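Local coordinates for protein beta-porphyranase A (Bacteroides plebeius, PDB 4AW7) that cleaves the sulfated red-seaweed polysaccharide porphyran at the beta-1,4 linkages between D-galactose and L-galactose-6-sulfate, yielding mostly disaccharides, at residues M509-P514 / N545-M550; N246-L251 / L301-E306. One frame throughout, in Å; residues are numbered along the deposited sequence.

Interaction 1. Residues M509-P514 / N545-M550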
loop_
_atom_site.group_PDB
_atom_site.type_symbol
_atom_site.label_atom_id
_atom_site.label_comp_id
_atom_site.label_asym_id
_atom_site.label_seq_id
_atom_site.Cartn_x
_atom_site.Cartn_y
_atom_site.Cartn_z
ATOM N N MET A 509 -3.582 6.896 -16.414
ATOM C CA MET A 509 -3.579 5.983 -17.551
ATOM C C MET A 509 -2.581 4.870 -17.274
ATOM O O MET A 509 -1.372 5.143 -17.262
ATOM C CB MET A 509 -3.168 6.768 -18.799
ATOM C CG MET A 509 -2.957 5.936 -20.023
ATOM S SD MET A 509 -2.420 6.803 -21.494
ATOM C CE MET A 509 -0.779 7.298 -20.992
ATOM N N SER A 510 -3.078 3.657 -17.065
ATOM C CA SER A 510 -2.197 2.518 -16.808
ATOM C C SER A 510 -2.093 1.655 -18.047
ATOM O O SER A 510 -3.130 1.285 -18.628
ATOM C CB SER A 510 -2.643 1.717 -15.584
ATOM O OG SER A 510 -2.569 2.464 -14.364
ATOM N N ILE A 511 -0.834 1.336 -18.373
ATOM C CA ILE A 511 -0.533 0.542 -19.566
ATOM C C ILE A 511 0.478 -0.532 -19.216
ATOM O O ILE A 511 1.368 -0.344 -18.391
ATOM C CB ILE A 511 -0.039 1.405 -20.752
ATOM C CG1 ILE A 511 1.224 2.161 -20.395
ATOM C CG2 ILE A 511 -1.154 2.358 -21.215
ATOM C CD1 ILE A 511 1.865 2.946 -21.593
ATOM N N GLY A 512 0.325 -1.682 -19.879
ATOM C CA GLY A 512 1.325 -2.756 -19.890
ATOM C C GLY A 512 1.693 -2.972 -21.348
ATOM O O GLY A 512 0.856 -3.394 -22.145
ATOM N N ARG A 513 2.945 -2.677 -21.686
ATOM C CA ARG A 513 3.395 -2.808 -23.083
ATOM C C ARG A 513 4.867 -3.189 -23.064
ATOM O O ARG A 513 5.594 -2.891 -22.127
ATOM C CB ARG A 513 3.264 -1.474 -23.852
ATOM C CG ARG A 513 1.928 -0.742 -23.736
ATOM C CD ARG A 513 1.809 0.329 -24.746
ATOM N NE ARG A 513 1.497 -0.257 -26.062
ATOM C CZ ARG A 513 1.592 0.373 -27.240
ATOM N NH1 ARG A 513 2.118 1.570 -27.319
ATOM N NH2 ARG A 513 1.241 -0.271 -28.346
ATOM N N PRO A 514 5.349 -3.820 -24.155
ATOM C CA PRO A 514 6.798 -3.946 -24.304
ATOM C C PRO A 514 7.512 -2.628 -24.024
ATOM O O PRO A 514 6.975 -1.578 -24.416
ATOM C CB PRO A 514 6.961 -4.359 -25.772
ATOM C CG PRO A 514 5.705 -5.123 -26.055
ATOM C CD PRO A 514 4.617 -4.279 -25.344
ATOM N N ASN A 545 11.346 -6.112 -19.223
ATOM C CA ASN A 545 10.926 -6.390 -20.559
ATOM C C ASN A 545 9.553 -5.790 -20.863
ATOM O O ASN A 545 9.282 -5.342 -22.004
ATOM C CB ASN A 545 10.889 -7.927 -20.694
ATOM C CG ASN A 545 10.308 -8.400 -22.013
ATOM O OD1 ASN A 545 10.787 -8.031 -23.070
ATOM N ND2 ASN A 545 9.279 -9.246 -21.942
ATOM N N ILE A 546 8.674 -5.744 -19.842
ATOM C CA ILE A 546 7.351 -5.163 -19.982
ATOM C C ILE A 546 7.273 -3.968 -19.077
ATOM O O ILE A 546 7.519 -4.074 -17.871
ATOM C CB ILE A 546 6.210 -6.150 -19.616
ATOM C CG1 ILE A 546 6.381 -7.492 -20.356
ATOM C CG2 ILE A 546 4.862 -5.471 -19.859
ATOM C CD1 ILE A 546 5.638 -8.653 -19.686
ATOM N N PHE A 547 6.909 -2.830 -19.649
ATOM C CA PHE A 547 6.557 -1.664 -18.859
ATOM C C PHE A 547 5.145 -1.860 -18.356
ATOM O O PHE A 547 4.235 -2.112 -19.118
ATOM C CB PHE A 547 6.566 -0.388 -19.690
ATOM C CG PHE A 547 6.137 0.857 -18.924
ATOM C CD1 PHE A 547 7.033 1.531 -18.166
ATOM C CD2 PHE A 547 4.814 1.270 -18.926
ATOM C CE1 PHE A 547 6.653 2.659 -17.438
ATOM C CE2 PHE A 547 4.429 2.419 -18.207
ATOM C CZ PHE A 547 5.354 3.081 -17.479
ATOM N N PHE A 548 4.955 -1.785 -17.039
ATOM C CA PHE A 548 3.618 -1.762 -16.453
ATOM C C PHE A 548 3.574 -0.632 -15.457
ATOM O O PHE A 548 4.253 -0.681 -14.435
ATOM C CB PHE A 548 3.229 -3.090 -15.814
ATOM C CG PHE A 548 1.814 -3.101 -15.301
ATOM C CD1 PHE A 548 0.749 -2.790 -16.131
ATOM C CD2 PHE A 548 1.531 -3.443 -13.988
ATOM C CE1 PHE A 548 -0.527 -2.773 -15.682
ATOM C CE2 PHE A 548 0.206 -3.476 -13.517
ATOM C CZ PHE A 548 -0.820 -3.148 -14.373
ATOM N N GLY A 549 2.846 0.427 -15.808
ATOM C CA GLY A 549 2.882 1.630 -14.996
ATOM C C GLY A 549 1.710 2.539 -15.293
ATOM O O GLY A 549 1.158 2.514 -16.395
ATOM N N MET A 550 1.378 3.365 -14.299
ATOM C CA MET A 550 0.395 4.397 -14.392
ATOM C C MET A 550 1.098 5.721 -14.682
ATOM O O MET A 550 2.013 6.118 -13.955
ATOM C CB MET A 550 -0.360 4.459 -13.061
ATOM C CG MET A 550 -1.564 5.436 -13.036
ATOM S SD MET A 550 -1.176 7.216 -12.974
ATOM C CE MET A 550 -0.355 7.330 -11.371
#
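Phe547 carries its CG trans to the backbone N (chi1 177°), while Ile511 holds CG1 between its own N and carbonyl carbon (chi1 60°); the two torsions bring Ile511 CG1 within 3.9 Å of Phe547 CE2, the two side chains crossing obliquely on one face of an antiparallel ladder. Cutting Phe547 back to an alanine would probably leave Ile511 CG1 without this aromatic partner and open a gap above Gly549, where the ring rim fills the space a beta carbon would need. On the other face, Phe548 sets its ring edge against Gly512, with CD1 3.8 Å from Gly512 CA, and Ser510 OG rests 3.2 Å from Met550 CB. The backbones are joined by two hydrogen-bonded pairs. Ile511 N reaches Gly549 O at 3.0 Å, and Gly549 N returns to Ile511 O. Arg513 N likewise bonds to Phe547 O, and the return bond, Phe547 N to Arg513 O, is 2.8 Å long. The guanidinium of Arg513 turns elsewhere, to Ser518 O, Gly575 O and a salt bridge with Asp573. Phe547 also meets Trp536 edge-to-face and Lys519 through a cation-pi contact. Strand 503-514 lies between strands 546-555 and 577-589 in the sheet, whose Ser510, Phe548 and Met550 side chains pack on helix 245-262.

Interaction 2. Residues N246-L251 / L301-E306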
loop_
_atom_site.group_PDB
_atom_site.type_symbol
_atom_site.label_atom_id
_atom_site.label_comp_id
_atom_site.label_asym_id
_atom_site.label_seq_id
_atom_site.Cartn_x
_atom_site.Cartn_y
_atom_site.Cartn_z
ATOM N N ASN A 246 4.733 1.674 -11.224
ATOM C CA ASN A 246 4.281 0.280 -11.286
ATOM C C ASN A 246 3.290 -0.037 -10.164
ATOM O O ASN A 246 2.221 -0.557 -10.433
ATOM C CB ASN A 246 5.474 -0.686 -11.236
ATOM C CG ASN A 246 5.063 -2.107 -11.108
ATOM O OD1 ASN A 246 5.057 -2.651 -9.998
ATOM N ND2 ASN A 246 4.655 -2.724 -12.223
ATOM N N SER A 247 3.644 0.298 -8.913
ATOM C CA SER A 247 2.717 0.033 -7.820
ATOM C C SER A 247 1.417 0.786 -8.032
ATOM O O SER A 247 0.354 0.308 -7.635
ATOM C CB SER A 247 3.347 0.382 -6.459
ATOM O OG SER A 247 3.695 1.739 -6.320
ATOM N N GLU A 248 1.497 2.007 -8.577
ATOM C CA GLU A 248 0.286 2.751 -8.860
ATOM C C GLU A 248 -0.646 2.005 -9.819
ATOM O O GLU A 248 -1.843 1.947 -9.625
ATOM C CB GLU A 248 0.617 4.160 -9.383
ATOM C CG GLU A 248 1.417 5.058 -8.412
ATOM C CD GLU A 248 0.657 5.724 -7.281
ATOM O OE1 GLU A 248 -0.571 5.549 -7.160
ATOM O OE2 GLU A 248 1.361 6.450 -6.526
ATOM N N ALA A 249 -0.069 1.435 -10.884
ATOM C CA ALA A 249 -0.828 0.619 -11.845
ATOM C C ALA A 249 -1.342 -0.665 -11.221
ATOM O O ALA A 249 -2.443 -1.107 -11.534
ATOM C CB ALA A 249 -0.006 0.283 -13.089
ATOM N N VAL A 250 -0.527 -1.316 -10.396
ATOM C CA VAL A 250 -0.919 -2.556 -9.738
ATOM C C VAL A 250 -2.202 -2.345 -8.915
ATOM O O VAL A 250 -3.160 -3.131 -9.009
ATOM C CB VAL A 250 0.238 -3.078 -8.853
ATOM C CG1 VAL A 250 -0.265 -4.112 -7.842
ATOM C CG2 VAL A 250 1.346 -3.670 -9.748
ATOM N N LEU A 251 -2.196 -1.283 -8.108
ATOM C CA LEU A 251 -3.345 -1.023 -7.256
ATOM C C LEU A 251 -4.521 -0.438 -8.017
ATOM O O LEU A 251 -5.670 -0.802 -7.760
ATOM C CB LEU A 251 -2.938 -0.134 -6.062
ATOM C CG LEU A 251 -1.843 -0.702 -5.155
ATOM C CD1 LEU A 251 -1.575 0.298 -4.048
ATOM C CD2 LEU A 251 -2.172 -2.079 -4.607
ATOM N N LEU A 301 4.958 4.933 0.810
ATOM C CA LEU A 301 4.072 5.587 1.753
ATOM C C LEU A 301 3.259 6.685 1.095
ATOM O O LEU A 301 2.079 6.827 1.360
ATOM C CB LEU A 301 4.883 6.156 2.921
ATOM C CG LEU A 301 4.142 6.937 3.989
ATOM C CD1 LEU A 301 3.129 6.048 4.734
ATOM C CD2 LEU A 301 5.151 7.537 4.964
ATOM N N PHE A 302 3.886 7.482 0.251
ATOM C CA PHE A 302 3.180 8.628 -0.313
ATOM C C PHE A 302 2.057 8.174 -1.244
ATOM O O PHE A 302 0.966 8.772 -1.234
ATOM C CB PHE A 302 4.153 9.558 -1.072
ATOM C CG PHE A 302 5.041 10.416 -0.184
ATOM C CD1 PHE A 302 6.068 9.865 0.590
ATOM C CD2 PHE A 302 4.874 11.788 -0.130
ATOM C CE1 PHE A 302 6.848 10.637 1.402
ATOM C CE2 PHE A 302 5.665 12.565 0.662
ATOM C CZ PHE A 302 6.667 11.991 1.437
ATOM N N ASN A 303 2.282 7.117 -2.034
ATOM C CA ASN A 303 1.250 6.456 -2.866
ATOM C C ASN A 303 0.088 6.089 -1.962
ATOM O O ASN A 303 -1.081 6.396 -2.217
ATOM C CB ASN A 303 1.934 5.203 -3.531
ATOM C CG ASN A 303 0.993 4.238 -4.258
ATOM O OD1 ASN A 303 -0.241 4.285 -4.122
ATOM N ND2 ASN A 303 1.588 3.309 -5.067
ATOM N N LEU A 304 0.401 5.376 -0.883
ATOM C CA LEU A 304 -0.649 4.822 -0.041
ATOM C C LEU A 304 -1.386 5.892 0.747
ATOM O O LEU A 304 -2.584 5.750 0.993
ATOM C CB LEU A 304 -0.075 3.732 0.870
ATOM C CG LEU A 304 0.621 2.576 0.166
ATOM C CD1 LEU A 304 1.120 1.546 1.154
ATOM C CD2 LEU A 304 -0.252 1.961 -0.930
ATOM N N MET A 305 -0.729 6.996 1.126
ATOM C CA MET A 305 -1.424 8.121 1.747
ATOM C C MET A 305 -2.522 8.677 0.857
ATOM O O MET A 305 -3.613 9.024 1.327
ATOM C CB MET A 305 -0.433 9.219 2.131
ATOM C CG MET A 305 0.341 8.862 3.407
ATOM S SD MET A 305 1.573 10.128 3.747
ATOM C CE MET A 305 1.969 9.742 5.431
ATOM N N GLU A 306 -2.252 8.729 -0.449
ATOM C CA GLU A 306 -3.217 9.213 -1.436
ATOM C C GLU A 306 -4.346 8.222 -1.695
ATOM O O GLU A 306 -5.266 8.562 -2.459
ATOM C CB GLU A 306 -2.507 9.524 -2.737
ATOM C CG GLU A 306 -1.710 10.813 -2.690
ATOM C CD GLU A 306 -2.604 12.041 -2.556
ATOM O OE1 GLU A 306 -3.454 12.250 -3.438
ATOM O OE2 GLU A 306 -2.478 12.806 -1.588
HETATM O O HOH W 1 -1.791 6.861 -5.023
#
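Ser247 OG accepts a weak, bent hydrogen bond from Asn303 ND2, 2.9 Å long; the same hydroxyl also bonds to Gly244 O in the preceding turn. Glu248 comes next, its chain bent at chi2 (-79°), which folds the carboxylate over the Asn303 amide. The two planes lie 15° apart and stack, with Glu248 OE2 3.2 Å from Asn303 CG. This is flat packing: the facing oxygens, Glu248 OE1 and Asn303 OD1, are both acceptors. A water lies within hydrogen-bonding distance of both Glu248 OE1 (2.8 Å) and Asn303 O (2.9 Å), bridging the two helices. Arg307 probably eases the crowding of oxygens, pairing with Glu248 OE1 in a salt bridge and with Asn303 OD1 through NE; Arg508 adds a second salt bridge to OE1. One turn on, Leu251 CD1 meets Leu304 CD2 at 3.8 Å, the side chains crossing at about a right angle, and both leucines rest on Ile270 of strand 268-276. Helices 245-262 and 293-305 run in the same general direction, their local axes 10.7 Å apart at -33°, as neighbouring outer helices of a parallel (beta/alpha)8-type catalytic barrel do.

From the N terminus, interaction 2 comes first: after helix 245-262 the chain passes through strand 268-276 and returns along helix 293-305, so the contact closes a loop of 49 residues within the catalytic barrel. Interaction 1 opens only later, where strand 503-514 meets strand 546-555 across 30 residues that contain no helix. The two loops therefore follow in series, neither nesting nor crossing. In space they adjoin, the centres of interactions 1 and 2 lying about 15 Å apart. Asn246 ND2 probably donates a hydrogen bond to Phe548 O (3.0 Å), and Ala249 packs on Ser510, Gly549 and Met550. Helix 245-262 thereby joins the barrel to the C-terminal beta domain.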